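Local coordinates for NigD-like protein (PDB 3K6O), which is of unknown function, a NigD-like protein predicted to be a lipoprotein that joins an OB domain to a beta-sandwich domain, at residues D110-F122 with M169-N181. Residues are numbered along the deposited sequence; the frame is centred on the assembly and turned at random.
Sequences DMWPSDDYLNVRF and MVSFKLDDYSPEN
N119 and S171 face each other as a non-hydrogen-bonded antiparallel pair, and their side chains supply the bond that the backbone lacks there: S171 OG donates to N119 OD1 over 2.8 Å, in the plane of the amide carbonyl. R58 clasps the same two atoms through NH2 and NE, so this buried polar pair is tied to strand 58-66. N119 CG lies anti to the carbonyl carbon, and ND2 makes weak bonds to W112 O and S114 OG. Two backbone pairs flank the site. V120 N meets V170 O at 2.9 Å with the reverse bond in place, and L118 and F172 exchange bonds likewise. Strands 117-122 and 169-173 run at 162°, nearly antiparallel.

M169, a selenomethionine, can be followed outward: CB and CG pass V120 O, CG at 3.8 Å, and a bend at chi2 (92°) leaves SE 3.5 Å from V120 O, with R121 CB next at 3.8 Å and W112 CH2 obliquely beyond. On the face carrying L118, V120, V170 and F172, V120 CG2 lies at the edge of the F172 ring, 3.8 Å from CE2, and L136 touches both F172 and L118.

Past the strands, L174 N donates to D116 O, while L174 CD1 packs 3.6 Å from Y117 C. D115 OD2 and E180 OE2 approach to 2.5 Å, so close that one of the two acids is probably protonated, their carboxylate planes 61° apart.

Hairpin 110-122, continued on its 117-122 side by antiparallel strand 169-173, with a mixed polar face and an apolar face turned to strands 133-139 and 149-157, is consistent with the facing layers of the NigD-like C-terminal beta sandwich.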
loop_
_atom_site.group_PDB
_atom_site.type_symbol
_atom_site.label_atom_id
_atom_site.label_comp_id
_atom_site.label_asym_id
_atom_site.label_seq_id
_atom_site.Cartn_x
_atom_site.Cartn_y
_atom_site.Cartn_z
ATOM N N ASP A 110 -1.515 3.859 -9.486
ATOM C CA ASP A 110 -2.234 2.630 -9.127
ATOM C C ASP A 110 -2.897 2.782 -7.764
ATOM O O ASP A 110 -2.351 3.425 -6.892
ATOM C CB ASP A 110 -1.291 1.427 -9.060
ATOM C CG ASP A 110 -0.752 1.044 -10.397
ATOM O OD1 ASP A 110 -1.481 0.377 -11.142
ATOM O OD2 ASP A 110 0.388 1.421 -10.706
HETATM N N MSE A 111 -4.082 2.207 -7.601
HETATM C CA MSE A 111 -4.653 2.051 -6.284
HETATM C C MSE A 111 -5.453 0.777 -6.189
HETATM O O MSE A 111 -6.301 0.528 -7.023
HETATM C CB MSE A 111 -5.540 3.233 -5.904
HETATM C CG MSE A 111 -6.208 3.052 -4.475
HETATM SE SE MSE A 111 -7.643 4.400 -4.285
HETATM C CE MSE A 111 -6.461 5.864 -4.356
ATOM N N TRP A 112 -5.205 -0.004 -5.140
ATOM C CA TRP A 112 -5.976 -1.211 -4.910
ATOM C C TRP A 112 -5.914 -1.610 -3.448
ATOM O O TRP A 112 -4.895 -1.412 -2.791
ATOM C CB TRP A 112 -5.481 -2.358 -5.803
ATOM C CG TRP A 112 -4.222 -3.033 -5.335
ATOM C CD1 TRP A 112 -4.133 -4.221 -4.721
ATOM C CD2 TRP A 112 -2.880 -2.547 -5.472
ATOM N NE1 TRP A 112 -2.817 -4.540 -4.487
ATOM C CE2 TRP A 112 -2.029 -3.512 -4.923
ATOM C CE3 TRP A 112 -2.318 -1.392 -6.020
ATOM C CZ2 TRP A 112 -0.638 -3.354 -4.872
ATOM C CZ3 TRP A 112 -0.915 -1.244 -5.987
ATOM C CH2 TRP A 112 -0.100 -2.222 -5.426
ATOM N N PRO A 113 -7.008 -2.169 -2.932
ATOM C CA PRO A 113 -6.976 -2.750 -1.598
ATOM C C PRO A 113 -6.507 -4.186 -1.632
ATOM O O PRO A 113 -6.726 -4.886 -2.610
ATOM C CB PRO A 113 -8.448 -2.709 -1.168
ATOM C CG PRO A 113 -9.212 -2.895 -2.442
ATOM C CD PRO A 113 -8.347 -2.255 -3.548
ATOM N N SER A 114 -5.883 -4.599 -0.549
ATOM C CA SER A 114 -5.612 -5.970 -0.236
ATOM C C SER A 114 -6.300 -6.246 1.113
ATOM O O SER A 114 -6.951 -5.361 1.669
ATOM C CB SER A 114 -4.104 -6.161 -0.082
ATOM O OG SER A 114 -3.630 -5.328 0.965
ATOM N N ASP A 115 -6.092 -7.435 1.670
ATOM C CA ASP A 115 -6.753 -7.805 2.922
ATOM C C ASP A 115 -6.453 -6.808 4.016
ATOM O O ASP A 115 -7.319 -6.566 4.841
ATOM C CB ASP A 115 -6.364 -9.226 3.402
ATOM C CG ASP A 115 -7.374 -9.828 4.444
ATOM O OD1 ASP A 115 -8.609 -9.800 4.199
ATOM O OD2 ASP A 115 -6.917 -10.336 5.515
ATOM N N ASP A 116 -5.232 -6.268 4.057
ATOM C CA ASP A 116 -4.823 -5.439 5.185
ATOM C C ASP A 116 -4.570 -3.994 4.827
ATOM O O ASP A 116 -4.516 -3.178 5.741
ATOM C CB ASP A 116 -3.547 -5.939 5.886
ATOM C CG ASP A 116 -3.684 -7.324 6.485
ATOM O OD1 ASP A 116 -4.761 -7.705 7.010
ATOM O OD2 ASP A 116 -2.667 -8.028 6.449
ATOM N N TYR A 117 -4.417 -3.680 3.542
ATOM C CA TYR A 117 -3.967 -2.330 3.143
ATOM C C TYR A 117 -4.673 -1.738 1.967
ATOM O O TYR A 117 -5.127 -2.449 1.106
ATOM C CB TYR A 117 -2.479 -2.315 2.783
ATOM C CG TYR A 117 -1.545 -2.974 3.771
ATOM C CD1 TYR A 117 -0.998 -2.260 4.835
ATOM C CD2 TYR A 117 -1.203 -4.310 3.629
ATOM C CE1 TYR A 117 -0.124 -2.847 5.754
ATOM C CE2 TYR A 117 -0.309 -4.927 4.543
ATOM C CZ TYR A 117 0.226 -4.188 5.596
ATOM O OH TYR A 117 1.120 -4.773 6.472
ATOM N N LEU A 118 -4.749 -0.416 1.941
ATOM C CA LEU A 118 -4.960 0.299 0.694
ATOM C C LEU A 118 -3.573 0.678 0.140
ATOM O O LEU A 118 -2.805 1.415 0.758
ATOM C CB LEU A 118 -5.815 1.535 0.900
ATOM C CG LEU A 118 -6.192 2.218 -0.412
ATOM C CD1 LEU A 118 -7.228 1.389 -1.202
ATOM C CD2 LEU A 118 -6.706 3.608 -0.186
ATOM N N ASN A 119 -3.288 0.157 -1.047
ATOM C CA ASN A 119 -2.006 0.298 -1.724
ATOM C C ASN A 119 -2.127 1.338 -2.804
ATOM O O ASN A 119 -2.983 1.247 -3.685
ATOM C CB ASN A 119 -1.599 -1.039 -2.320
ATOM C CG ASN A 119 -1.525 -2.119 -1.254
ATOM O OD1 ASN A 119 -0.700 -2.042 -0.324
ATOM N ND2 ASN A 119 -2.435 -3.113 -1.337
ATOM N N VAL A 120 -1.247 2.323 -2.739
ATOM C CA VAL A 120 -1.261 3.420 -3.691
ATOM C C VAL A 120 0.141 3.657 -4.295
ATOM O O VAL A 120 1.114 3.806 -3.588
ATOM C CB VAL A 120 -1.756 4.689 -3.016
ATOM C CG1 VAL A 120 -2.028 5.807 -4.102
ATOM C CG2 VAL A 120 -3.027 4.392 -2.205
ATOM N N ARG A 121 0.221 3.679 -5.617
ATOM C CA ARG A 121 1.399 4.141 -6.297
ATOM C C ARG A 121 1.005 5.465 -6.886
ATOM O O ARG A 121 -0.043 5.563 -7.523
ATOM C CB ARG A 121 1.832 3.178 -7.397
ATOM C CG ARG A 121 3.180 3.595 -8.040
ATOM C CD ARG A 121 3.796 2.477 -8.853
ATOM N NE ARG A 121 3.009 2.329 -10.059
ATOM C CZ ARG A 121 3.492 2.107 -11.268
ATOM N NH1 ARG A 121 4.795 1.943 -11.476
ATOM N NH2 ARG A 121 2.642 2.030 -12.274
ATOM N N PHE A 122 1.827 6.488 -6.669
ATOM C CA PHE A 122 1.458 7.847 -7.041
ATOM C C PHE A 122 2.664 8.726 -7.273
ATOM O O PHE A 122 3.801 8.333 -6.993
ATOM C CB PHE A 122 0.561 8.481 -5.979
ATOM C CG PHE A 122 1.263 8.821 -4.673
ATOM C CD1 PHE A 122 1.666 7.826 -3.792
ATOM C CD2 PHE A 122 1.480 10.145 -4.306
ATOM C CE1 PHE A 122 2.290 8.138 -2.596
ATOM C CE2 PHE A 122 2.106 10.463 -3.091
ATOM C CZ PHE A 122 2.501 9.447 -2.231
HETATM N N MSE A 169 5.249 4.940 -3.413
HETATM C CA MSE A 169 4.328 3.909 -3.023
HETATM C C MSE A 169 4.098 4.040 -1.541
HETATM O O MSE A 169 5.028 4.361 -0.802
HETATM C CB MSE A 169 4.916 2.543 -3.286
HETATM C CG MSE A 169 3.958 1.440 -2.969
HETATM SE SE MSE A 169 2.906 0.917 -4.520
HETATM C CE MSE A 169 4.524 0.144 -5.329
ATOM N N VAL A 170 2.856 3.792 -1.114
ATOM C CA VAL A 170 2.498 3.769 0.283
ATOM C C VAL A 170 1.385 2.732 0.485
ATOM O O VAL A 170 0.558 2.474 -0.434
ATOM C CB VAL A 170 2.019 5.165 0.744
ATOM C CG1 VAL A 170 0.836 5.559 -0.081
ATOM C CG2 VAL A 170 1.616 5.164 2.207
ATOM N N SER A 171 1.378 2.136 1.678
ATOM C CA SER A 171 0.344 1.203 2.090
ATOM C C SER A 171 -0.299 1.757 3.339
ATOM O O SER A 171 0.408 2.024 4.296
ATOM C CB SER A 171 0.920 -0.168 2.393
ATOM O OG SER A 171 1.257 -0.843 1.207
ATOM N N PHE A 172 -1.625 1.956 3.302
ATOM C CA PHE A 172 -2.394 2.404 4.443
ATOM C C PHE A 172 -3.024 1.225 5.103
ATOM O O PHE A 172 -3.713 0.495 4.458
ATOM C CB PHE A 172 -3.487 3.342 3.968
ATOM C CG PHE A 172 -2.950 4.587 3.293
ATOM C CD1 PHE A 172 -2.515 5.651 4.056
ATOM C CD2 PHE A 172 -2.878 4.680 1.909
ATOM C CE1 PHE A 172 -2.022 6.787 3.468
ATOM C CE2 PHE A 172 -2.390 5.833 1.285
ATOM C CZ PHE A 172 -1.948 6.880 2.076
ATOM N N LYS A 173 -2.805 1.034 6.394
ATOM C CA LYS A 173 -3.494 -0.008 7.120
ATOM C C LYS A 173 -4.983 0.270 7.206
ATOM O O LYS A 173 -5.396 1.319 7.717
ATOM C CB LYS A 173 -2.927 -0.184 8.533
ATOM C CG LYS A 173 -1.625 -0.969 8.563
ATOM C CD LYS A 173 -1.201 -1.363 9.998
ATOM C CE LYS A 173 -2.039 -2.567 10.534
ATOM N NZ LYS A 173 -2.045 -3.700 9.553
ATOM N N LEU A 174 -5.786 -0.684 6.744
ATOM C CA LEU A 174 -7.248 -0.491 6.672
ATOM C C LEU A 174 -7.971 -0.665 8.020
ATOM O O LEU A 174 -8.976 0.014 8.305
ATOM C CB LEU A 174 -7.837 -1.381 5.603
ATOM C CG LEU A 174 -7.635 -0.858 4.157
ATOM C CD1 LEU A 174 -8.050 -1.903 3.099
ATOM C CD2 LEU A 174 -8.386 0.463 3.899
ATOM N N ASP A 175 -7.424 -1.560 8.837
ATOM C CA ASP A 175 -7.937 -1.917 10.143
ATOM C C ASP A 175 -9.430 -2.171 10.038
ATOM O O ASP A 175 -9.809 -3.140 9.362
ATOM C CB ASP A 175 -7.550 -0.855 11.178
ATOM C CG ASP A 175 -6.046 -0.810 11.422
ATOM O OD1 ASP A 175 -5.451 -1.866 11.342
ATOM O OD2 ASP A 175 -5.462 0.264 11.667
ATOM N N ASP A 176 -10.288 -1.328 10.645
ATOM C CA ASP A 176 -11.694 -1.694 10.699
ATOM C C ASP A 176 -12.336 -1.507 9.321
ATOM O O ASP A 176 -13.418 -1.950 9.143
ATOM C CB ASP A 176 -12.506 -0.894 11.725
ATOM C CG ASP A 176 -12.072 -1.085 13.159
ATOM O OD1 ASP A 176 -11.076 -1.754 13.505
ATOM O OD2 ASP A 176 -12.829 -0.574 13.984
ATOM N N TYR A 177 -11.672 -0.824 8.384
ATOM C CA TYR A 177 -12.213 -0.586 7.034
ATOM C C TYR A 177 -11.808 -1.687 6.007
ATOM O O TYR A 177 -12.097 -1.564 4.821
ATOM C CB TYR A 177 -11.798 0.793 6.556
ATOM C CG TYR A 177 -12.341 1.870 7.451
ATOM C CD1 TYR A 177 -13.630 2.296 7.320
ATOM C CD2 TYR A 177 -11.559 2.422 8.473
ATOM C CE1 TYR A 177 -14.168 3.257 8.166
ATOM C CE2 TYR A 177 -12.066 3.367 9.331
ATOM C CZ TYR A 177 -13.361 3.789 9.165
ATOM O OH TYR A 177 -13.851 4.703 9.995
ATOM N N SER A 178 -11.167 -2.759 6.487
ATOM C CA SER A 178 -10.658 -3.789 5.617
ATOM C C SER A 178 -11.704 -4.860 5.314
ATOM O O SER A 178 -12.768 -4.906 5.953
ATOM C CB SER A 178 -9.433 -4.425 6.259
ATOM O OG SER A 178 -9.827 -5.449 7.071
ATOM N N PRO A 179 -11.392 -5.765 4.372
ATOM C CA PRO A 179 -12.330 -6.802 4.023
ATOM C C PRO A 179 -12.564 -7.849 5.101
ATOM O O PRO A 179 -13.481 -8.656 4.992
ATOM C CB PRO A 179 -11.718 -7.458 2.785
ATOM C CG PRO A 179 -10.555 -6.738 2.432
ATOM C CD PRO A 179 -10.291 -5.650 3.398
ATOM N N GLU A 180 -11.763 -7.826 6.140
ATOM C CA GLU A 180 -12.015 -8.650 7.316
ATOM C C GLU A 180 -13.168 -8.146 8.156
ATOM O O GLU A 180 -13.622 -8.873 8.998
ATOM C CB GLU A 180 -10.778 -8.671 8.179
ATOM C CG GLU A 180 -9.571 -9.216 7.460
ATOM C CD GLU A 180 -9.482 -10.702 7.542
ATOM O OE1 GLU A 180 -10.529 -11.401 7.755
ATOM O OE2 GLU A 180 -8.345 -11.182 7.381
ATOM N N ASN A 181 -13.622 -6.893 7.955
ATOM C CA ASN A 181 -14.871 -6.459 8.530
ATOM C C ASN A 181 -16.049 -7.023 7.727
ATOM O O ASN A 181 -16.305 -6.622 6.600
ATOM C CB ASN A 181 -14.945 -4.939 8.569
ATOM C CG ASN A 181 -16.169 -4.435 9.286
ATOM O OD1 ASN A 181 -17.179 -5.148 9.437
ATOM N ND2 ASN A 181 -16.104 -3.168 9.720
HETATM O O HOH W 1 -5.322 -3.654 8.176
HETATM O O HOH W 2 -7.020 -6.021 8.018
#